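Local coordinates for protein nicotinamide-nucleotide adenylyltransferase NadR family / Ribosylnicotinamide kinase (Lactococcus lactis subsp. cremoris, PDB 6GYE) that binds nicotinamide riboside and probably phosphorylates it to the mononucleotide, and may also adenylylate that product to give NAD, at residues A262-V267 and H321-E326; V183-M186 and G192-T195. All coordinates share one frame; numbering follows the deposited sequence.

Contact 1: residues A262-V267 and H321-E326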
loop_
_atom_site.group_PDB
_atom_site.type_symbol
_atom_site.label_atom_id
_atom_site.label_comp_id
_atom_site.label_asym_id
_atom_site.label_seq_id
_atom_site.Cartn_x
_atom_site.Cartn_y
_atom_site.Cartn_z
ATOM N N ALA A 262 15.502 3.015 -7.953
ATOM C CA ALA A 262 16.625 2.101 -8.164
ATOM C C ALA A 262 16.977 1.951 -9.643
ATOM O O ALA A 262 18.154 1.743 -9.977
ATOM C CB ALA A 262 16.331 0.734 -7.535
ATOM N N ILE A 263 15.995 2.075 -10.543
ATOM C CA ILE A 263 16.306 2.012 -11.971
ATOM C C ILE A 263 17.274 3.127 -12.354
ATOM O O ILE A 263 18.244 2.909 -13.086
ATOM C CB ILE A 263 15.015 2.066 -12.812
ATOM C CG1 ILE A 263 14.214 0.789 -12.602
ATOM C CG2 ILE A 263 15.342 2.256 -14.293
ATOM C CD1 ILE A 263 13.048 0.659 -13.484
ATOM N N VAL A 264 17.011 4.344 -11.877
ATOM C CA VAL A 264 17.926 5.454 -12.133
ATOM C C VAL A 264 19.324 5.119 -11.624
ATOM O O VAL A 264 20.318 5.281 -12.341
ATOM C CB VAL A 264 17.384 6.753 -11.509
ATOM C CG1 VAL A 264 18.457 7.844 -11.504
ATOM C CG2 VAL A 264 16.157 7.209 -12.272
ATOM N N THR A 265 19.424 4.630 -10.384
ATOM C CA THR A 265 20.738 4.243 -9.869
ATOM C C THR A 265 21.340 3.119 -10.698
ATOM O O THR A 265 22.559 3.079 -10.891
ATOM C CB THR A 265 20.641 3.803 -8.411
ATOM O OG1 THR A 265 20.048 4.850 -7.647
ATOM C CG2 THR A 265 22.060 3.487 -7.815
ATOM N N ARG A 266 20.498 2.215 -11.215
ATOM C CA ARG A 266 20.999 1.113 -12.026
ATOM C C ARG A 266 21.545 1.601 -13.359
ATOM O O ARG A 266 22.443 0.973 -13.929
ATOM C CB ARG A 266 19.897 0.071 -12.241
ATOM C CG ARG A 266 20.399 -1.255 -12.808
ATOM C CD ARG A 266 19.267 -2.289 -12.936
ATOM N NE ARG A 266 19.731 -3.567 -13.490
ATOM C CZ ARG A 266 19.629 -3.913 -14.768
ATOM N NH1 ARG A 266 19.073 -3.082 -15.633
ATOM N NH2 ARG A 266 20.068 -5.093 -15.183
ATOM N N VAL A 267 21.019 2.702 -13.878
ATOM C CA VAL A 267 21.585 3.260 -15.094
ATOM C C VAL A 267 22.991 3.783 -14.828
ATOM O O VAL A 267 23.931 3.479 -15.574
ATOM C CB VAL A 267 20.665 4.350 -15.664
ATOM C CG1 VAL A 267 21.359 5.061 -16.807
ATOM C CG2 VAL A 267 19.324 3.744 -16.123
ATOM N N HIS A 321 22.853 12.048 -23.312
ATOM C CA HIS A 321 22.223 11.134 -24.258
ATOM C C HIS A 321 22.611 9.692 -23.980
ATOM O O HIS A 321 21.802 8.782 -24.186
ATOM C CB HIS A 321 22.580 11.533 -25.690
ATOM C CG HIS A 321 22.057 12.881 -26.076
ATOM N ND1 HIS A 321 22.632 14.055 -25.635
ATOM C CD2 HIS A 321 20.995 13.242 -26.834
ATOM C CE1 HIS A 321 21.956 15.082 -26.119
ATOM N NE2 HIS A 321 20.959 14.616 -26.850
ATOM N N GLU A 322 23.833 9.471 -23.495
ATOM C CA GLU A 322 24.236 8.147 -23.036
ATOM C C GLU A 322 23.330 7.668 -21.896
ATOM O O GLU A 322 22.809 6.547 -21.929
ATOM C CB GLU A 322 25.706 8.207 -22.606
ATOM C CG GLU A 322 26.561 6.976 -22.880
ATOM C CD GLU A 322 28.055 7.258 -22.685
ATOM O OE1 GLU A 322 28.656 6.736 -21.719
ATOM O OE2 GLU A 322 28.623 8.036 -23.482
ATOM N N PHE A 323 23.114 8.518 -20.885
ATOM C CA PHE A 323 22.225 8.151 -19.781
ATOM C C PHE A 323 20.806 7.884 -20.274
ATOM O O PHE A 323 20.145 6.942 -19.822
ATOM C CB PHE A 323 22.211 9.258 -18.728
ATOM C CG PHE A 323 21.228 9.034 -17.617
ATOM C CD1 PHE A 323 19.897 9.412 -17.752
ATOM C CD2 PHE A 323 21.635 8.453 -16.428
ATOM C CE1 PHE A 323 18.982 9.203 -16.722
ATOM C CE2 PHE A 323 20.739 8.240 -15.395
ATOM C CZ PHE A 323 19.404 8.615 -15.541
ATOM N N HIS A 324 20.298 8.740 -21.152
ATOM C CA HIS A 324 18.912 8.613 -21.576
ATOM C C HIS A 324 18.680 7.331 -22.370
ATOM O O HIS A 324 17.699 6.615 -22.123
ATOM C CB HIS A 324 18.507 9.838 -22.383
ATOM C CG HIS A 324 17.086 9.809 -22.829
ATOM N ND1 HIS A 324 16.046 10.195 -22.011
ATOM C CD2 HIS A 324 16.528 9.454 -24.011
ATOM C CE1 HIS A 324 14.907 10.067 -22.668
ATOM N NE2 HIS A 324 15.172 9.619 -23.882
ATOM N N GLU A 325 19.582 7.003 -23.304
ATOM C CA GLU A 325 19.428 5.762 -24.061
ATOM C C GLU A 325 19.466 4.552 -23.142
ATOM O O GLU A 325 18.696 3.605 -23.321
ATOM C CB GLU A 325 20.508 5.631 -25.141
ATOM C CG GLU A 325 20.532 6.738 -26.199
ATOM C CD GLU A 325 19.181 6.990 -26.870
ATOM O OE1 GLU A 325 18.354 6.054 -26.972
ATOM O OE2 GLU A 325 18.943 8.140 -27.299
ATOM N N GLU A 326 20.358 4.557 -22.153
ATOM C CA GLU A 326 20.432 3.404 -21.267
ATOM C C GLU A 326 19.194 3.324 -20.385
ATOM O O GLU A 326 18.678 2.228 -20.124
ATOM C CB GLU A 326 21.707 3.465 -20.427
ATOM C CG GLU A 326 21.834 2.334 -19.417
ATOM C CD GLU A 326 21.940 0.957 -20.064
ATOM O OE1 GLU A 326 22.219 0.864 -21.285
ATOM O OE2 GLU A 326 21.745 -0.044 -19.339
#
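The ring of Phe323 meets two valines of the facing helix. Val264 CG1 comes to the ring edge, near the ring plane, 4.2 Å from Phe323 CZ. Val267 CG1 approaches obliquely, along the CD2 and CE2 side. The short distance here is 3.4 Å, from Val267 CG1 to Phe323 CD2. The side chains of Val267 and Phe323 run roughly perpendicular to each other. Elsewhere around the ring, Tyr268 meets it with the two planes about 40° apart, and Ser188, in the probable phosphate-binding loop, touches it too.

Phe323 reaches across because its CG lies anti to the backbone N (chi1 174°). Its CB itself does not point at the opposite helix; the end of the ring comes nearer. Val267 does point at that helix, and its CG1 also packs on the aliphatic part of Glu326, with CG1 3.8 Å from Glu326 CG. The Glu326 chain bends at its second torsion. Its carboxylate is taken up on its own helix, by a salt bridge to Arg329 and a hydrogen bond to Gln330. Arg266 pairs instead with Glu282 and Glu333.

The short axes approach to 10.3 Å at 126° between their directions, so the helices run closer to antiparallel than to parallel. The contact joins helix 262-272 to helix 320-333 within the P-loop NTPase-type domain, probably the kinase part. With an alanine in place of Phe323, Val264 and Val267 would probably lose their shared apolar partner and a gap would be likely to open beside Ser188. All four touching residues are buried. The chemistry is therefore apolar packing between the helices, while Glu326 has its carboxylate paired on its own helix.

Contact 2: residues V183-M186 and G192-T195. With SO4 (sulfate ion), chain F.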
loop_
_atom_site.group_PDB
_atom_site.type_symbol
_atom_site.label_atom_id
_atom_site.label_comp_id
_atom_site.label_asym_id
_atom_site.label_seq_id
_atom_site.Cartn_x
_atom_site.Cartn_y
_atom_site.Cartn_z
ATOM N N VAL A 183 3.993 8.556 -8.406
ATOM C CA VAL A 183 4.598 9.184 -9.580
ATOM C C VAL A 183 6.094 9.295 -9.332
ATOM O O VAL A 183 6.512 9.911 -8.345
ATOM C CB VAL A 183 4.014 10.586 -9.827
ATOM C CG1 VAL A 183 4.647 11.224 -11.059
ATOM C CG2 VAL A 183 2.520 10.537 -9.922
ATOM N N THR A 184 6.899 8.748 -10.239
ATOM C CA THR A 184 8.351 8.775 -10.102
ATOM C C THR A 184 8.956 9.584 -11.238
ATOM O O THR A 184 8.604 9.380 -12.403
ATOM C CB THR A 184 8.932 7.356 -10.101
ATOM O OG1 THR A 184 8.347 6.594 -9.039
ATOM C CG2 THR A 184 10.446 7.408 -9.900
ATOM N N VAL A 185 9.865 10.489 -10.907
ATOM C CA VAL A 185 10.542 11.311 -11.907
ATOM C C VAL A 185 11.948 10.766 -12.125
ATOM O O VAL A 185 12.655 10.435 -11.168
ATOM C CB VAL A 185 10.578 12.791 -11.476
ATOM C CG1 VAL A 185 11.320 13.611 -12.502
ATOM C CG2 VAL A 185 9.162 13.324 -11.259
ATOM N N MET A 186 12.356 10.673 -13.381
ATOM C CA MET A 186 13.641 10.101 -13.768
ATOM C C MET A 186 14.332 11.007 -14.785
ATOM O O MET A 186 13.677 11.608 -15.644
ATOM C CB MET A 186 13.462 8.684 -14.365
ATOM C CG MET A 186 12.772 7.670 -13.439
ATOM S SD MET A 186 12.766 6.003 -14.168
ATOM C CE MET A 186 11.835 5.089 -12.926
ATOM N N GLY A 192 16.714 19.617 -13.903
ATOM C CA GLY A 192 15.548 20.198 -13.263
ATOM C C GLY A 192 14.590 19.219 -12.616
ATOM O O GLY A 192 13.445 19.606 -12.345
ATOM N N LYS A 193 15.016 17.969 -12.355
ATOM C CA LYS A 193 14.146 17.006 -11.681
ATOM C C LYS A 193 13.634 17.562 -10.371
ATOM O O LYS A 193 12.436 17.505 -10.082
ATOM C CB LYS A 193 14.871 15.681 -11.401
ATOM C CG LYS A 193 15.207 14.848 -12.598
ATOM C CD LYS A 193 16.582 14.143 -12.535
ATOM C CE LYS A 193 16.994 13.497 -11.220
ATOM N NZ LYS A 193 17.145 14.346 -9.986
ATOM N N THR A 194 14.536 18.103 -9.558
ATOM C CA THR A 194 14.151 18.469 -8.202
ATOM C C THR A 194 13.151 19.613 -8.222
ATOM O O THR A 194 12.132 19.564 -7.522
ATOM C CB THR A 194 15.401 18.815 -7.370
ATOM O OG1 THR A 194 16.234 17.653 -7.272
ATOM C CG2 THR A 194 15.031 19.247 -5.953
ATOM N N THR A 195 13.394 20.626 -9.056
ATOM C CA THR A 195 12.417 21.696 -9.192
ATOM C C THR A 195 11.079 21.149 -9.692
ATOM O O THR A 195 10.019 21.544 -9.193
ATOM C CB THR A 195 12.969 22.779 -10.122
ATOM O OG1 THR A 195 14.096 23.378 -9.494
ATOM C CG2 THR A 195 11.962 23.874 -10.356
HETATM S S SO4 F . 18.325 18.036 -11.029
HETATM O O1 SO4 F . 18.329 19.493 -11.200
HETATM O O2 SO4 F . 19.651 17.540 -10.688
HETATM O O3 SO4 F . 17.459 17.626 -9.931
HETATM O O4 SO4 F . 17.893 17.468 -12.298
#
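Lys193 is folded back on itself, with bends at its second, third and fourth torsions, and its chain curls around one side of a bound sulfate. It also lies against the strand: its CG is 4.1 Å from CG1 of Val185. The two side chains run alongside in opposite senses. Val185 offers CG1 because that branch is anti to its backbone N (chi1 178°). Met186 adds a looser touch through its backbone, while its side chain turns to Leu327 and Leu331 of helix 320-333.

The sulfate sits at the start of the helix, where backbone amides point at it. Lys193 N gives O4 of the sulfate a bond of 2.9 Å, with an N-H...O angle of 153°. Thr194 N reaches sulfate O3 at 3.0 Å. Gly192 N spans two oxygens, with a bond of 3.2 Å to sulfate O1 and a weak one to O4. Lys193 NZ adds a weak bond of 3.3 Å to sulfate O3. Ser190 N and Thr191 N also bond to the sulfate. Asp259 takes a salt bridge from Lys193 NZ and shares a hydrogen bond with Thr194 OG1, so it probably helps to position both side chains.

Gly192 occupies the N-cap position, with a positive phi of 91°, where a CB would run into the preceding carbonyl oxygen. This strand-loop-helix with its Gly-Lys-Thr sequence fits a Walker A P-loop. The sulfate, probably from the crystallisation liquor, is consistent with marking a phosphate site of the nucleotide. Strand and helix meet mainly through the apolar touch of Val185 on the Lys193 chain, whereas the anion is held mainly by backbone N-H groups, with a weak bond from the lysine, which suits the binding of a charged phosphate.

Overall arrangement
Both contacts lie in the P-loop NTPase-type domain, on the same side of the chain's centre, with their centres 14 Å apart. Contact 2 comes first along the chain and closes before contact 1 opens. It joins strand 181-187, an inner strand of the four-stranded parallel sheet, to helix 193-203. Contact 1 pairs helices 262-272 and 320-333. The two contacts touch directly, with Val264 CG2 3.6 Å from Met186 CG. One packed region thus runs from the helix pair to the strand that leads into the probable phosphate-binding loop. Nicotinamide riboside is bound nearby, about 8 Å from the side chain of Met186 and about 11 Å from that of Val264.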